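Local coordinates for putative lipoprotein (Bacteroides thetaiotaomicron, PDB 4Q1Z) that is of unknown function but, as a putative lipoprotein of the DUF4876 family, is probably attached to a bacterial membrane, at residues S318-K323 with A331-V336. Residues are numbered along the deposited sequence; the frame is centred on the assembly and turned at random.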
loop_
_atom_site.group_PDB
_atom_site.type_symbol
_atom_site.label_atom_id
_atom_site.label_comp_id
_atom_site.label_asym_id
_atom_site.label_seq_id
_atom_site.Cartn_x
_atom_site.Cartn_y
_atom_site.Cartn_z
ATOM N N SER A 318 14.203 20.119 0.021
ATOM C CA SER A 318 14.108 21.342 0.826
ATOM C C SER A 318 12.767 21.514 1.517
ATOM O O SER A 318 12.643 22.380 2.385
ATOM C CB SER A 318 14.366 22.568 -0.044
ATOM O OG SER A 318 13.170 23.078 -0.624
ATOM N N LYS A 319 11.761 20.731 1.126
ATOM C CA LYS A 319 10.408 20.891 1.639
ATOM C C LYS A 319 10.090 19.965 2.838
ATOM O O LYS A 319 8.989 19.413 2.905
ATOM C CB LYS A 319 9.411 20.655 0.480
ATOM C CG LYS A 319 9.611 21.560 -0.741
ATOM C CD LYS A 319 8.682 22.769 -0.741
ATOM C CE LYS A 319 9.406 24.002 -1.231
ATOM N NZ LYS A 319 8.535 25.203 -1.212
HETATM N N MSE A 320 11.004 19.821 3.810
HETATM C CA MSE A 320 10.703 18.925 4.954
HETATM C C MSE A 320 9.868 19.638 6.033
HETATM O O MSE A 320 9.209 18.968 6.839
HETATM C CB MSE A 320 11.948 18.262 5.597
HETATM C CG MSE A 320 13.237 18.400 4.818
HETATM SE SE MSE A 320 13.947 20.166 5.138
HETATM C CE MSE A 320 13.802 20.278 7.189
ATOM N N ASN A 321 9.888 20.985 6.024
ATOM C CA ASN A 321 9.170 21.883 6.933
ATOM C C ASN A 321 7.819 22.333 6.294
ATOM O O ASN A 321 7.140 23.240 6.796
ATOM C CB ASN A 321 10.081 23.092 7.261
ATOM C CG ASN A 321 10.674 23.813 6.052
ATOM O OD1 ASN A 321 10.689 23.316 4.905
ATOM N ND2 ASN A 321 11.210 25.003 6.292
ATOM N N ALA A 322 7.429 21.658 5.203
ATOM C CA ALA A 322 6.226 21.923 4.444
ATOM C C ALA A 322 5.312 20.656 4.338
ATOM O O ALA A 322 4.554 20.505 3.371
ATOM C CB ALA A 322 6.625 22.413 3.063
ATOM N N LYS A 323 5.374 19.766 5.346
ATOM C CA LYS A 323 4.586 18.523 5.393
ATOM C C LYS A 323 3.097 18.753 5.721
ATOM O O LYS A 323 2.772 19.632 6.520
ATOM C CB LYS A 323 5.187 17.563 6.436
ATOM C CG LYS A 323 6.410 16.828 5.920
ATOM C CD LYS A 323 7.070 15.865 6.917
ATOM C CE LYS A 323 6.199 14.789 7.583
ATOM N NZ LYS A 323 5.432 13.926 6.636
ATOM N N ALA A 331 6.493 10.162 8.539
ATOM C CA ALA A 331 7.442 11.033 9.248
ATOM C C ALA A 331 8.378 11.759 8.282
ATOM O O ALA A 331 9.082 12.678 8.680
ATOM C CB ALA A 331 8.265 10.204 10.224
ATOM N N GLY A 332 8.375 11.357 7.031
ATOM C CA GLY A 332 9.250 11.942 6.037
ATOM C C GLY A 332 8.575 12.575 4.843
ATOM O O GLY A 332 7.399 12.968 4.891
ATOM N N ILE A 333 9.402 12.745 3.785
ATOM C CA ILE A 333 9.112 13.346 2.480
ATOM C C ILE A 333 9.856 12.586 1.393
ATOM O O ILE A 333 11.015 12.195 1.591
ATOM C CB ILE A 333 9.507 14.856 2.439
ATOM C CG1 ILE A 333 10.995 15.118 2.844
ATOM C CG2 ILE A 333 8.547 15.718 3.231
ATOM C CD1 ILE A 333 11.751 16.230 1.992
ATOM N N THR A 334 9.212 12.422 0.238
ATOM C CA THR A 334 9.781 11.791 -0.976
ATOM C C THR A 334 9.624 12.808 -2.100
ATOM O O THR A 334 8.891 13.777 -1.921
ATOM C CB THR A 334 9.193 10.397 -1.268
ATOM O OG1 THR A 334 10.006 9.757 -2.251
ATOM C CG2 THR A 334 7.748 10.438 -1.709
ATOM N N TRP A 335 10.361 12.661 -3.202
ATOM C CA TRP A 335 10.360 13.654 -4.294
ATOM C C TRP A 335 11.029 13.092 -5.534
ATOM O O TRP A 335 11.614 12.011 -5.482
ATOM C CB TRP A 335 11.109 14.961 -3.849
ATOM C CG TRP A 335 12.581 14.761 -3.577
ATOM C CD1 TRP A 335 13.600 14.836 -4.485
ATOM C CD2 TRP A 335 13.176 14.326 -2.340
ATOM N NE1 TRP A 335 14.796 14.486 -3.891
ATOM C CE2 TRP A 335 14.568 14.173 -2.574
ATOM C CE3 TRP A 335 12.672 14.051 -1.056
ATOM C CZ2 TRP A 335 15.467 13.797 -1.556
ATOM C CZ3 TRP A 335 13.554 13.641 -0.060
ATOM C CH2 TRP A 335 14.937 13.541 -0.305
ATOM N N VAL A 336 10.960 13.847 -6.647
ATOM C CA VAL A 336 11.618 13.525 -7.912
ATOM C C VAL A 336 12.425 14.764 -8.318
ATOM O O VAL A 336 13.235 14.711 -9.244
ATOM C CB VAL A 336 10.699 12.996 -9.040
ATOM C CG1 VAL A 336 10.099 11.660 -8.661
ATOM C CG2 VAL A 336 9.629 14.008 -9.434
#
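Three groups grip the ammonium nitrogen of Lys323. Across the contact NZ donates a hydrogen bond to Gly332 O at 2.8 Å. It meets the carbonyl at a C=O...N angle of 143°, tilted 16° from the carbonyl plane. The same nitrogen is hydrogen-bonded to Asp330 O and forms a salt bridge with Glu312 OE1, so a carboxylate probably offsets its charge while two backbone carbonyl oxygens also accept from it. A long, flexible side chain ending in an ammonium group suits this place: the chain leaves extended, with chi2 at 179°, then bends at chi3 and chi4 to curl its end in among these acceptors.

The methylenes of the lysine serve a second purpose. Its CG rests 3.6 Å from Ile333 CG2, and that methyl also lies 3.7 Å from Lys319 O. The other branch of Ile333 places its CD1 3.9 Å from CG of Met320, a selenomethionine. A beta-branched residue fits here because one arm (CG2) meets Lys323 and the Lys319 carbonyl, the other (CG1-CD1) Met320.

Were Lys323 shortened to an alanine, Gly332 O and Asp330 O would probably lose this donor and Glu312 the salt bridge, and CG2 of Ile333 the methylene against it. Within the loop joining strands 307-312 and 344-347, one lysine hydrogen bond and apolar contacts of Ile333 thus join two irregular segments, while the salt bridge ties the lysine to the end of strand 307-312.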